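Local atomic coordinates of putative secreted cellulose-binding protein (PDB entry 4OY6), a protein that is a copper-dependent lytic polysaccharide monooxygenase of family AA10 that oxidises cellulose, probably cleaving its chains at the crystalline surface. Residues R10-G13 and C14-W18; M33-Q36 and A37-D41; A57-F60 and E61-V64; T92-T95 and D96-V100; Y116-K119 and Q120-P124. All coordinates share one frame; numbering follows the deposited sequence.

Contact 1 of 5, residues R10-G13 and C14-W18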
loop_
_atom_site.group_PDB
_atom_site.type_symbol
_atom_site.label_atom_id
_atom_site.label_comp_id
_atom_site.label_asym_id
_atom_site.label_seq_id
_atom_site.Cartn_x
_atom_site.Cartn_y
_atom_site.Cartn_z
ATOM N N ARG A 10 2.325 2.773 -2.704
ATOM C CA ARG A 10 2.178 3.508 -3.957
ATOM C C ARG A 10 2.377 5.011 -3.761
ATOM O O ARG A 10 3.113 5.676 -4.481
ATOM C CB ARG A 10 0.840 3.218 -4.634
ATOM C CG ARG A 10 0.797 1.841 -5.277
ATOM C CD ARG A 10 -0.473 1.564 -6.057
ATOM N NE ARG A 10 -0.320 0.307 -6.754
ATOM C CZ ARG A 10 -1.256 -0.302 -7.466
ATOM N NH1 ARG A 10 -2.461 0.210 -7.571
ATOM N NH2 ARG A 10 -0.961 -1.451 -8.064
ATOM N N ASN A 11 1.672 5.569 -2.783
ATOM C CA ASN A 11 1.728 7.010 -2.578
ATOM C C ASN A 11 2.991 7.429 -1.850
ATOM O O ASN A 11 3.565 8.478 -2.174
ATOM C CB ASN A 11 0.449 7.576 -1.955
ATOM C CG ASN A 11 0.192 7.135 -0.537
ATOM O OD1 ASN A 11 0.454 6.006 -0.151
ATOM N ND2 ASN A 11 -0.382 8.015 0.213
ATOM N N TYR A 12 3.464 6.650 -0.875
ATOM C CA TYR A 12 4.753 6.985 -0.261
ATOM C C TYR A 12 5.869 6.964 -1.297
ATOM O O TYR A 12 6.729 7.857 -1.294
ATOM C CB TYR A 12 5.073 6.069 0.928
ATOM C CG TYR A 12 6.337 6.456 1.623
ATOM C CD1 TYR A 12 6.344 7.497 2.540
ATOM C CD2 TYR A 12 7.539 5.822 1.334
ATOM C CE1 TYR A 12 7.492 7.873 3.170
ATOM C CE2 TYR A 12 8.718 6.218 1.938
ATOM C CZ TYR A 12 8.673 7.249 2.870
ATOM O OH TYR A 12 9.800 7.685 3.536
ATOM N N GLY A 13 5.864 5.966 -2.174
ATOM C CA GLY A 13 6.873 5.883 -3.215
ATOM C C GLY A 13 6.816 7.060 -4.176
ATOM O O GLY A 13 7.854 7.619 -4.511
ATOM N N CYS A 14 5.621 7.457 -4.608
ATOM C CA CYS A 14 5.517 8.617 -5.470
ATOM C C CYS A 14 6.050 9.872 -4.779
ATOM O O CYS A 14 6.657 10.727 -5.444
ATOM C CB CYS A 14 4.095 8.845 -5.954
ATOM S SG CYS A 14 3.445 7.586 -7.095
ATOM N N TRP A 15 5.786 10.005 -3.487
ATOM C CA TRP A 15 6.296 11.133 -2.712
ATOM C C TRP A 15 7.818 11.067 -2.568
ATOM O O TRP A 15 8.513 12.071 -2.772
ATOM C CB TRP A 15 5.606 11.156 -1.339
ATOM C CG TRP A 15 6.175 12.166 -0.422
ATOM C CD1 TRP A 15 5.913 13.498 -0.413
ATOM C CD2 TRP A 15 7.172 11.940 0.569
ATOM N NE1 TRP A 15 6.660 14.116 0.544
ATOM C CE2 TRP A 15 7.444 13.191 1.174
ATOM C CE3 TRP A 15 7.855 10.803 1.022
ATOM C CZ2 TRP A 15 8.385 13.337 2.190
ATOM C CZ3 TRP A 15 8.783 10.945 2.035
ATOM C CH2 TRP A 15 9.033 12.199 2.624
ATOM N N GLU A 16 8.338 9.903 -2.198
ATOM C CA GLU A 16 9.775 9.768 -1.960
ATOM C C GLU A 16 10.564 10.031 -3.237
ATOM O O GLU A 16 11.626 10.661 -3.184
ATOM C CB GLU A 16 10.075 8.372 -1.390
ATOM C CG GLU A 16 11.509 8.097 -1.033
ATOM C CD GLU A 16 11.687 6.707 -0.447
ATOM O OE1 GLU A 16 10.972 5.739 -0.837
ATOM O OE2 GLU A 16 12.593 6.584 0.393
ATOM N N ARG A 17 10.069 9.527 -4.359
ATOM C CA ARG A 17 10.821 9.628 -5.604
ATOM C C ARG A 17 10.691 10.984 -6.278
ATOM O O ARG A 17 11.629 11.424 -6.936
ATOM C CB ARG A 17 10.429 8.535 -6.594
ATOM C CG ARG A 17 10.813 7.149 -6.137
ATOM C CD ARG A 17 10.625 6.078 -7.241
ATOM N NE ARG A 17 9.261 5.988 -7.835
ATOM C CZ ARG A 17 8.269 5.317 -7.287
ATOM N NH1 ARG A 17 8.436 4.686 -6.122
ATOM N NH2 ARG A 17 7.109 5.293 -7.876
ATOM N N TRP A 18 9.540 11.636 -6.134
ATOM C CA TRP A 18 9.218 12.828 -6.912
ATOM C C TRP A 18 8.874 14.081 -6.116
ATOM O O TRP A 18 8.679 15.134 -6.699
ATOM C CB TRP A 18 8.087 12.551 -7.899
ATOM C CG TRP A 18 8.388 11.444 -8.875
ATOM C CD1 TRP A 18 7.920 10.163 -8.848
ATOM C CD2 TRP A 18 9.224 11.542 -10.033
ATOM N NE1 TRP A 18 8.426 9.446 -9.896
ATOM C CE2 TRP A 18 9.225 10.266 -10.655
ATOM C CE3 TRP A 18 9.938 12.593 -10.636
ATOM C CZ2 TRP A 18 9.949 9.995 -11.826
ATOM C CZ3 TRP A 18 10.661 12.324 -11.806
ATOM C CH2 TRP A 18 10.649 11.034 -12.385
HETATM O O HOH W 1 4.525 4.437 -6.871
HETATM O O HOH W 2 12.121 6.351 2.938
#

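Contact 2 of 5, residues M33-Q36 and A37-D41. With ZN (zinc ion), chain J.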
loop_
_atom_site.group_PDB
_atom_site.type_symbol
_atom_site.label_atom_id
_atom_site.label_comp_id
_atom_site.label_asym_id
_atom_site.label_seq_id
_atom_site.Cartn_x
_atom_site.Cartn_y
_atom_site.Cartn_z
ATOM N N MET A 33 2.366 6.214 -13.702
ATOM C CA MET A 33 1.403 6.026 -12.618
ATOM C C MET A 33 1.539 7.072 -11.535
ATOM O O MET A 33 0.529 7.536 -11.002
ATOM C CB MET A 33 1.479 4.597 -12.069
ATOM C CG MET A 33 1.150 3.548 -13.158
ATOM S SD MET A 33 -0.144 3.957 -14.401
ATOM C CE MET A 33 -1.304 3.656 -13.306
ATOM N N CYS A 34 2.769 7.468 -11.214
ATOM C CA CYS A 34 2.940 8.590 -10.300
ATOM C C CYS A 34 2.462 9.880 -10.935
ATOM O O CYS A 34 1.838 10.691 -10.259
ATOM C CB CYS A 34 4.362 8.712 -9.796
ATOM S SG CYS A 34 4.844 7.473 -8.572
ATOM N N TRP A 35 2.736 10.070 -12.220
ATOM C CA TRP A 35 2.285 11.280 -12.896
ATOM C C TRP A 35 0.772 11.434 -12.814
ATOM O O TRP A 35 0.285 12.489 -12.437
ATOM C CB TRP A 35 2.783 11.307 -14.336
ATOM C CG TRP A 35 2.439 12.584 -15.072
ATOM C CD1 TRP A 35 1.563 12.708 -16.064
ATOM C CD2 TRP A 35 2.919 13.916 -14.787
ATOM N NE1 TRP A 35 1.488 14.008 -16.474
ATOM C CE2 TRP A 35 2.298 14.774 -15.692
ATOM C CE3 TRP A 35 3.780 14.467 -13.809
ATOM C CZ2 TRP A 35 2.528 16.172 -15.703
ATOM C CZ3 TRP A 35 4.032 15.846 -13.825
ATOM C CH2 TRP A 35 3.400 16.676 -14.760
ATOM N N GLN A 36 0.029 10.383 -13.106
ATOM C CA GLN A 36 -1.428 10.514 -13.092
ATOM C C GLN A 36 -1.932 10.753 -11.674
ATOM O O GLN A 36 -2.922 11.445 -11.490
ATOM C CB GLN A 36 -2.119 9.328 -13.769
ATOM C CG GLN A 36 -1.938 7.968 -13.116
ATOM C CD GLN A 36 -2.902 7.657 -11.968
ATOM O OE1 GLN A 36 -4.098 7.964 -12.048
ATOM N NE2 GLN A 36 -2.418 6.991 -10.937
ATOM N N ALA A 37 -1.248 10.200 -10.667
ATOM C CA ALA A 37 -1.630 10.434 -9.268
ATOM C C ALA A 37 -1.387 11.898 -8.881
ATOM O O ALA A 37 -2.253 12.555 -8.319
ATOM C CB ALA A 37 -0.877 9.487 -8.357
ATOM N N TRP A 38 -0.202 12.428 -9.188
ATOM C CA TRP A 38 0.102 13.832 -8.908
ATOM C C TRP A 38 -0.851 14.771 -9.638
ATOM O O TRP A 38 -1.198 15.824 -9.108
ATOM C CB TRP A 38 1.550 14.159 -9.288
ATOM C CG TRP A 38 2.640 13.717 -8.340
ATOM C CD1 TRP A 38 3.496 12.670 -8.491
ATOM C CD2 TRP A 38 2.997 14.345 -7.109
ATOM N NE1 TRP A 38 4.368 12.616 -7.433
ATOM C CE2 TRP A 38 4.079 13.644 -6.577
ATOM C CE3 TRP A 38 2.519 15.460 -6.420
ATOM C CZ2 TRP A 38 4.693 14.025 -5.385
ATOM C CZ3 TRP A 38 3.106 15.808 -5.248
ATOM C CH2 TRP A 38 4.176 15.103 -4.747
ATOM N N GLN A 39 -1.251 14.409 -10.854
ATOM C CA GLN A 39 -2.196 15.211 -11.598
ATOM C C GLN A 39 -3.604 15.178 -11.019
ATOM O O GLN A 39 -4.307 16.179 -11.048
ATOM C CB GLN A 39 -2.203 14.822 -13.086
ATOM C CG GLN A 39 -0.895 15.008 -13.837
ATOM C CD GLN A 39 -0.060 16.160 -13.367
ATOM O OE1 GLN A 39 -0.380 17.294 -13.641
ATOM N NE2 GLN A 39 1.056 15.869 -12.685
ATOM N N ASP A 40 -3.998 14.054 -10.458
ATOM C CA ASP A 40 -5.330 13.913 -9.893
ATOM C C ASP A 40 -5.470 14.650 -8.563
ATOM O O ASP A 40 -6.425 15.415 -8.381
ATOM C CB ASP A 40 -5.666 12.441 -9.671
ATOM C CG ASP A 40 -7.087 12.259 -9.188
ATOM O OD1 ASP A 40 -7.299 11.978 -8.006
ATOM O OD2 ASP A 40 -8.003 12.474 -9.996
ATOM N N ASP A 41 -4.573 14.375 -7.625
ATOM C CA ASP A 41 -4.588 15.069 -6.329
ATOM C C ASP A 41 -3.193 14.966 -5.743
ATOM O O ASP A 41 -2.816 13.916 -5.221
ATOM C CB ASP A 41 -5.630 14.523 -5.347
ATOM C CG ASP A 41 -5.754 15.390 -4.091
ATOM O OD1 ASP A 41 -4.892 16.260 -3.891
ATOM O OD2 ASP A 41 -6.722 15.235 -3.316
HETATM ZN ZN ZN J . -9.353 12.725 -7.746
HETATM O O HOH W 3 -9.008 14.771 -7.411
HETATM O O HOH W 4 -10.110 13.153 -9.505
HETATM O O HOH W 5 -9.647 10.710 -8.177
HETATM O O HOH W 6 -11.029 13.159 -7.119
HETATM O O HOH W 7 -9.145 12.395 -5.866
#

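Contact 3 of 5, residues A57-F60 and E61-V64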
loop_
_atom_site.group_PDB
_atom_site.type_symbol
_atom_site.label_atom_id
_atom_site.label_comp_id
_atom_site.label_asym_id
_atom_site.label_seq_id
_atom_site.Cartn_x
_atom_site.Cartn_y
_atom_site.Cartn_z
ATOM N N ALA A 57 -14.468 -2.267 12.059
ATOM C CA ALA A 57 -14.822 -3.399 12.922
ATOM C C ALA A 57 -14.363 -4.734 12.327
ATOM O O ALA A 57 -15.018 -5.770 12.465
ATOM C CB ALA A 57 -16.312 -3.413 13.252
ATOM N N GLY A 58 -13.199 -4.699 11.691
ATOM C CA GLY A 58 -12.563 -5.901 11.175
ATOM C C GLY A 58 -13.157 -6.461 9.894
ATOM O O GLY A 58 -12.694 -7.493 9.392
ATOM N N ASP A 59 -14.178 -5.810 9.354
ATOM C CA ASP A 59 -14.888 -6.359 8.203
ATOM C C ASP A 59 -14.453 -5.627 6.941
ATOM O O ASP A 59 -15.183 -4.809 6.386
ATOM C CB ASP A 59 -16.406 -6.302 8.386
ATOM C CG ASP A 59 -17.141 -7.127 7.339
ATOM O OD1 ASP A 59 -16.493 -7.705 6.423
ATOM O OD2 ASP A 59 -18.372 -7.201 7.430
ATOM N N PHE A 60 -13.246 -5.932 6.487
ATOM C CA PHE A 60 -12.634 -5.117 5.460
ATOM C C PHE A 60 -13.267 -5.282 4.087
ATOM O O PHE A 60 -13.397 -4.311 3.349
ATOM C CB PHE A 60 -11.117 -5.314 5.436
ATOM C CG PHE A 60 -10.471 -5.105 6.776
ATOM C CD1 PHE A 60 -10.711 -3.944 7.497
ATOM C CD2 PHE A 60 -9.677 -6.080 7.355
ATOM C CE1 PHE A 60 -10.155 -3.768 8.753
ATOM C CE2 PHE A 60 -9.120 -5.900 8.614
ATOM C CZ PHE A 60 -9.363 -4.750 9.316
ATOM N N GLU A 61 -13.705 -6.486 3.748
ATOM C CA GLU A 61 -14.391 -6.685 2.476
ATOM C C GLU A 61 -15.708 -5.913 2.386
ATOM O O GLU A 61 -16.145 -5.554 1.289
ATOM C CB GLU A 61 -14.615 -8.172 2.196
ATOM C CG GLU A 61 -13.298 -8.900 1.985
ATOM C CD GLU A 61 -13.450 -10.320 1.500
ATOM O OE1 GLU A 61 -12.416 -11.015 1.430
ATOM O OE2 GLU A 61 -14.585 -10.728 1.189
ATOM N N ALA A 62 -16.338 -5.652 3.524
ATOM C CA ALA A 62 -17.588 -4.898 3.517
ATOM C C ALA A 62 -17.403 -3.409 3.209
ATOM O O ALA A 62 -18.340 -2.748 2.748
ATOM C CB ALA A 62 -18.284 -5.040 4.857
ATOM N N VAL A 63 -16.213 -2.881 3.480
ATOM C CA VAL A 63 -15.955 -1.446 3.317
ATOM C C VAL A 63 -14.930 -1.099 2.230
ATOM O O VAL A 63 -14.742 0.076 1.916
ATOM C CB VAL A 63 -15.592 -0.770 4.671
ATOM C CG1 VAL A 63 -16.755 -0.870 5.649
ATOM C CG2 VAL A 63 -14.337 -1.375 5.266
ATOM N N VAL A 64 -14.276 -2.111 1.657
ATOM C CA VAL A 64 -13.267 -1.913 0.607
ATOM C C VAL A 64 -13.700 -2.745 -0.595
ATOM O O VAL A 64 -13.388 -3.926 -0.677
ATOM C CB VAL A 64 -11.859 -2.319 1.079
ATOM C CG1 VAL A 64 -10.850 -2.175 -0.056
ATOM C CG2 VAL A 64 -11.446 -1.485 2.291
HETATM O O HOH W 8 -14.013 -8.866 5.467
#

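Contact 4 of 5, residues T92-T95 and D96-V100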
loop_
_atom_site.group_PDB
_atom_site.type_symbol
_atom_site.label_atom_id
_atom_site.label_comp_id
_atom_site.label_asym_id
_atom_site.label_seq_id
_atom_site.Cartn_x
_atom_site.Cartn_y
_atom_site.Cartn_z
ATOM N N THR A 92 9.403 -2.136 -6.400
ATOM C CA THR A 92 10.615 -2.325 -5.625
ATOM C C THR A 92 11.006 -3.799 -5.734
ATOM O O THR A 92 10.157 -4.669 -5.537
ATOM C CB THR A 92 10.346 -1.995 -4.123
ATOM O OG1 THR A 92 9.919 -0.634 -4.002
ATOM C CG2 THR A 92 11.588 -2.189 -3.283
ATOM N N ASP A 93 12.271 -4.088 -6.010
ATOM C CA ASP A 93 12.727 -5.477 -5.997
ATOM C C ASP A 93 12.711 -5.998 -4.567
ATOM O O ASP A 93 13.190 -5.319 -3.663
ATOM C CB ASP A 93 14.150 -5.597 -6.549
ATOM C CG ASP A 93 14.219 -5.577 -8.055
ATOM O OD1 ASP A 93 13.225 -5.306 -8.730
ATOM O OD2 ASP A 93 15.310 -5.863 -8.594
ATOM N N VAL A 94 12.189 -7.202 -4.392
ATOM C CA VAL A 94 12.248 -7.897 -3.115
ATOM C C VAL A 94 12.720 -9.320 -3.347
ATOM O O VAL A 94 12.559 -9.875 -4.439
ATOM C CB VAL A 94 10.871 -7.924 -2.399
ATOM C CG1 VAL A 94 10.392 -6.523 -2.057
ATOM C CG2 VAL A 94 9.814 -8.662 -3.224
ATOM N N THR A 95 13.310 -9.885 -2.304
ATOM C CA THR A 95 13.627 -11.295 -2.257
ATOM C C THR A 95 12.412 -12.050 -1.720
ATOM O O THR A 95 11.435 -11.450 -1.249
ATOM C CB THR A 95 14.893 -11.538 -1.389
ATOM O OG1 THR A 95 14.787 -10.820 -0.137
ATOM C CG2 THR A 95 16.108 -11.029 -2.143
ATOM N N ASP A 96 12.451 -13.380 -1.796
ATOM C CA ASP A 96 11.292 -14.184 -1.394
ATOM C C ASP A 96 10.900 -13.929 0.068
ATOM O O ASP A 96 9.696 -13.935 0.400
ATOM C CB ASP A 96 11.564 -15.671 -1.571
ATOM C CG ASP A 96 11.583 -16.159 -3.004
ATOM O OD1 ASP A 96 11.371 -15.392 -3.942
ATOM O OD2 ASP A 96 11.838 -17.389 -3.136
ATOM N N ASP A 97 11.909 -13.752 0.910
ATOM C CA ASP A 97 11.733 -13.308 2.280
ATOM C C ASP A 97 12.065 -11.822 2.302
ATOM O O ASP A 97 13.153 -11.419 1.876
ATOM C CB ASP A 97 12.674 -14.034 3.255
ATOM C CG ASP A 97 12.507 -15.529 3.244
ATOM O OD1 ASP A 97 11.411 -16.023 2.969
ATOM O OD2 ASP A 97 13.503 -16.193 3.557
ATOM N N PHE A 98 11.149 -11.006 2.794
ATOM C CA PHE A 98 11.352 -9.565 2.807
ATOM C C PHE A 98 10.636 -8.995 4.017
ATOM O O PHE A 98 9.716 -9.596 4.581
ATOM C CB PHE A 98 10.864 -8.912 1.499
ATOM C CG PHE A 98 9.398 -9.067 1.240
ATOM C CD1 PHE A 98 8.899 -10.216 0.644
ATOM C CD2 PHE A 98 8.492 -8.064 1.579
ATOM C CE1 PHE A 98 7.527 -10.372 0.410
ATOM C CE2 PHE A 98 7.144 -8.216 1.323
ATOM C CZ PHE A 98 6.661 -9.374 0.758
ATOM N N THR A 99 11.105 -7.835 4.443
ATOM C CA THR A 99 10.522 -7.151 5.592
ATOM C C THR A 99 9.616 -6.032 5.139
ATOM O O THR A 99 10.019 -5.184 4.359
ATOM C CB THR A 99 11.625 -6.581 6.489
ATOM O OG1 THR A 99 12.463 -7.646 6.939
ATOM C CG2 THR A 99 11.057 -5.864 7.699
ATOM N N VAL A 100 8.391 -6.035 5.623
ATOM C CA VAL A 100 7.495 -4.902 5.461
ATOM C C VAL A 100 7.749 -3.961 6.625
ATOM O O VAL A 100 7.572 -4.344 7.801
ATOM C CB VAL A 100 6.024 -5.349 5.402
ATOM C CG1 VAL A 100 5.109 -4.140 5.384
ATOM C CG2 VAL A 100 5.802 -6.237 4.187
#

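Contact 5 of 5, residues Y116-K119 and Q120-P124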
loop_
_atom_site.group_PDB
_atom_site.type_symbol
_atom_site.label_atom_id
_atom_site.label_comp_id
_atom_site.label_asym_id
_atom_site.label_seq_id
_atom_site.Cartn_x
_atom_site.Cartn_y
_atom_site.Cartn_z
ATOM N N TYR A 116 -1.016 -9.533 2.523
ATOM C CA TYR A 116 -1.396 -10.315 1.370
ATOM C C TYR A 116 -0.453 -10.021 0.215
ATOM O O TYR A 116 0.184 -8.983 0.166
ATOM C CB TYR A 116 -2.818 -9.980 0.897
ATOM C CG TYR A 116 -3.898 -10.141 1.930
ATOM C CD1 TYR A 116 -4.166 -9.117 2.845
ATOM C CD2 TYR A 116 -4.635 -11.312 2.034
ATOM C CE1 TYR A 116 -5.148 -9.252 3.794
ATOM C CE2 TYR A 116 -5.628 -11.458 2.995
ATOM C CZ TYR A 116 -5.881 -10.417 3.862
ATOM O OH TYR A 116 -6.847 -10.560 4.807
ATOM N N VAL A 117 -0.412 -10.933 -0.742
ATOM C CA VAL A 117 0.259 -10.675 -2.018
ATOM C C VAL A 117 -0.660 -11.148 -3.136
ATOM O O VAL A 117 -1.402 -12.123 -2.985
ATOM C CB VAL A 117 1.662 -11.350 -2.121
ATOM C CG1 VAL A 117 2.323 -11.024 -3.450
ATOM C CG2 VAL A 117 2.594 -10.916 -0.988
ATOM N N THR A 118 -0.616 -10.479 -4.271
ATOM C CA THR A 118 -1.373 -10.939 -5.436
ATOM C C THR A 118 -0.883 -12.323 -5.862
ATOM O O THR A 118 0.314 -12.643 -5.812
ATOM C CB THR A 118 -1.290 -9.940 -6.597
ATOM O OG1 THR A 118 0.078 -9.650 -6.879
ATOM C CG2 THR A 118 -2.031 -8.666 -6.251
ATOM N N LYS A 119 -1.847 -13.132 -6.290
ATOM C CA LYS A 119 -1.560 -14.482 -6.733
ATOM C C LYS A 119 -0.700 -14.492 -7.997
ATOM O O LYS A 119 -0.786 -13.614 -8.857
ATOM C CB LYS A 119 -2.875 -15.227 -7.053
ATOM C CG LYS A 119 -3.788 -15.428 -5.854
ATOM C CD LYS A 119 -5.111 -16.072 -6.230
ATOM C CE LYS A 119 -6.018 -16.152 -5.012
ATOM N NZ LYS A 119 -7.304 -16.813 -5.345
ATOM N N GLN A 120 0.101 -15.536 -8.140
ATOM C CA GLN A 120 0.779 -15.811 -9.412
ATOM C C GLN A 120 -0.269 -15.876 -10.501
ATOM O O GLN A 120 -1.318 -16.499 -10.327
ATOM C CB GLN A 120 1.469 -17.171 -9.419
ATOM C CG GLN A 120 2.752 -17.288 -8.632
ATOM C CD GLN A 120 3.911 -16.534 -9.275
ATOM O OE1 GLN A 120 4.181 -15.401 -8.915
ATOM N NE2 GLN A 120 4.627 -17.180 -10.192
ATOM N N GLY A 121 0.014 -15.263 -11.626
ATOM C CA GLY A 121 -0.924 -15.250 -12.751
ATOM C C GLY A 121 -1.722 -13.966 -12.857
ATOM O O GLY A 121 -2.230 -13.640 -13.920
ATOM N N PHE A 122 -1.839 -13.236 -11.747
ATOM C CA PHE A 122 -2.467 -11.927 -11.749
ATOM C C PHE A 122 -1.472 -10.885 -12.236
ATOM O O PHE A 122 -0.340 -10.856 -11.773
ATOM C CB PHE A 122 -2.937 -11.582 -10.338
ATOM C CG PHE A 122 -3.544 -10.203 -10.226
ATOM C CD1 PHE A 122 -4.872 -9.990 -10.573
ATOM C CD2 PHE A 122 -2.781 -9.124 -9.792
ATOM C CE1 PHE A 122 -5.433 -8.732 -10.453
ATOM C CE2 PHE A 122 -3.337 -7.864 -9.685
ATOM C CZ PHE A 122 -4.653 -7.667 -10.027
ATOM N N ASP A 123 -1.910 -10.029 -13.157
ATOM C CA ASP A 123 -1.058 -8.990 -13.732
ATOM C C ASP A 123 -1.516 -7.614 -13.248
ATOM O O ASP A 123 -2.455 -7.044 -13.797
ATOM C CB ASP A 123 -1.130 -9.031 -15.243
ATOM C CG ASP A 123 -0.299 -7.942 -15.890
ATOM O OD1 ASP A 123 0.511 -7.293 -15.176
ATOM O OD2 ASP A 123 -0.469 -7.742 -17.116
ATOM N N PRO A 124 -0.835 -7.041 -12.245
ATOM C CA PRO A 124 -1.230 -5.709 -11.771
ATOM C C PRO A 124 -1.142 -4.589 -12.780
ATOM O O PRO A 124 -1.741 -3.545 -12.606
ATOM C CB PRO A 124 -0.283 -5.459 -10.578
ATOM C CG PRO A 124 0.236 -6.811 -10.191
ATOM C CD PRO A 124 0.320 -7.556 -11.501
HETATM O O HOH W 9 0.818 -10.666 -9.257
#

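Contact 1 of 5, residues R10-G13 and C14-W18
Y12 and W15 lean against each other, three residues apart, on helix 10-18 of the AA10 domain. Backbone bonding is regular alpha-helical: each N-H from C14 to R17 reaches the carbonyl four residues back, the shortest being E16 N to Y12 O at 2.8 Å. Among the aromatic contacts, Y12 CE1 lies 3.5 Å from W15 CZ3. The Tyr ring and the six-membered ring of the Trp have planes at 44°, an oblique pairing. Both side chains place CG anti to the backbone N (Y12 chi1 -176°, W15 173°), which brings their rings together; W48 packs against both. The polar links run through water. One water joins Y12 OH to E16 OE2, which accepts its proton at 2.6 Å. R17, salt-bridged to D31, bends at chi3 and folds back over G13, whose O lies over one guanidinium face. A second water, in the guanidinium plane, accepts from R17 NH2 at 2.9 Å and donates to R10 O at 3.0 Å.

Contact 2 of 5, residues M33-Q36 and A37-D41
Helix 32-40, which ends at a solvent-facing zinc site, carries this contact: W35 and Q39 pack one turn apart, and D40 binds the metal. The Q39 amide lies over one face of the W35 indole, with planes 19° apart and NE2 3.2 Å from W35 CZ3. Nearer the backbone, Q39 CG makes a CH-pi contact with the five-membered ring, 3.8 Å from its centroid and 17° off the normal. The bend at chi2 (-33°) turns the amide back over the ring, and a weak bond from Q39 NE2 to W35 O accompanies the backbone bond from Q39 N to the same oxygen. M33 O likewise takes two donors, A37 N at 3.2 Å and Q36 NE2 at 3.0 Å, the latter on a lone pair in the carbonyl plane; Q36 NE2 also bonds S82 O. At the last turn D40 OD1 binds zinc at 2.2 Å. Five waters also bind the zinc, one donating to D40 O at 2.8 Å, and D40 OD2 lies farther from the metal, at 2.6 Å. C34 joins helix 10-18 through its disulfide to C14, W35 touches helix 27-30, and W38 lies against helices 10-18, 27-30 and 43-46, meeting W46 edge-to-face.

Contact 3 of 5, residues A57-F60 and E61-V64
At a short, weakly bonded helical turn, about 60-63, D59 and A62 meet in the part of the chain that follows strand 52-54. The D59 carboxylate lies beside the methyl of A62, OD2 being 3.4 Å from A62 CB. With CG anti to the backbone N (chi1 -168°), the carboxylate extends forward along the turn, and a water bridges it to the chain: the water donates to D59 OD1 at 2.9 Å and accepts from E61 N at 3.0 Å. This solvent link serves the amide of E61, while the bond from A62 N to D59 O is weak (3.2 Å, 132° at the hydrogen). The backbone bonding is that of a tight single turn, with F60 O as its main acceptor. V63 N reaches F60 O at 3.2 Å, but from above the carbonyl plane, 64° out of it, and V64 N adds a weak bond to F60 O at 2.9 Å. Across the turn from the exposed D59 and A62, the buried F60 ring enters the beta core, touching Y112 and L114 of strand 110-118, I167 and Q169 of strand 161-170, and T176 of strand 175-184. V64 follows it inward onto Y165 and F178.

Contact 4 of 5, residues T92-T95 and D96-V100
V94 sets its CB against F98, 4.0 Å from F98 CB, where the chain turns from strand 92-93 into strand 97-104. The valine meets the beginning of the phenylalanine side chain, obliquely to its ring. F98 CG sits between the backbone N and the carbonyl carbon (chi1 62°), and this torsion brings the ring alongside the bend, with F98 CD1 3.4 Å from T95 O. The polar part of the contact is one short hydrogen bond: T95 OG1 donates to D97 O at 2.7 Å. Its approach makes a C=O...O angle of 151° and is tilted 28° from the carbonyl plane. The T95 torsion points the hydroxyl across the bend, so a side chain spans the connection; T95 O and D97 N, although 3.2 Å apart, have too poor an angle to bond. In the fold, the connection passes from one sheet to the other: T92 makes backbone bonds to D182 and D184 of strand 175-184 and V94 to D184, whereas F98 bonds to V153 of strand 148-154. The F98 side chain touches V153 and also V164 of strand 161-170, placing it between the two sheets. Nearby on the surface, D93 OD1 is a zinc ligand, and D97 OD1 bonds S154 OG. Chemically, then, the bend joins an apolar contact, buried on the F98 side, to a hydroxyl-carbonyl bond that occupies D97 O and probably limits rotation of T95.

Contact 5 of 5, residues Y116-K119 and Q120-P124
A type II beta turn from K119 to F122 ends strand 110-118, closed by F122 N bonding to K119 O at 3.1 Å with a nearly straight 159° angle at the hydrogen. The donor comes from above the K119 carbonyl plane, 38° out of it. G121 takes the third position with positive phi, as is usual for this turn type. T118 and F122 meet obliquely: ring atom CD2 of F122 is 3.6 Å from both CB and CG2 of T118. F122 holds its ring out from the chain, its CG trans to the amide nitrogen (chi1 177°), and reaches past the threonine, while F122 CB rests 3.3 Å from K119 O. P124 CG approaches T118 OG1 more loosely, at 4.4 Å. One water lies in the plane of the F122 ring, at its edge; it pairs with T118 OG1 at 2.7 Å and with F122 O at 2.8 Å. The polar ends point to other strands and loops: T118 OG1 also bonds V163 N, and K119 NZ bonds G132 O. The turn therefore combines an apolar Thr-Phe contact with a hydroxyl that, through V163 and the water, ties the strand end both to strand 161-170 and to the returning loop.

Overall arrangement
Contacts 1 and 2 sit on neighbouring helices, 10-18 and 32-40, with centres 11 Å apart; the C14 SG-C34 SG disulfide (2.0 Å) joins them, with R17 NH2 3.2 Å from C34 SG. Contacts 4 and 5, with centres 15 Å apart, lie at ends of successive strands of the beta-sandwich, 97-104 and 110-118, and contact 3 on a short helix packed against it. Contact 3 is on the far side of the chain's centre from contact 1, about 26 Å between centres, yet its nearest atoms come within about 6 Å of contact 5. None of the five contacts includes the copper ligands H1 and H108; Y12 of contact 1 lies about 6 Å from H103, a zinc and sodium ligand, between side chains.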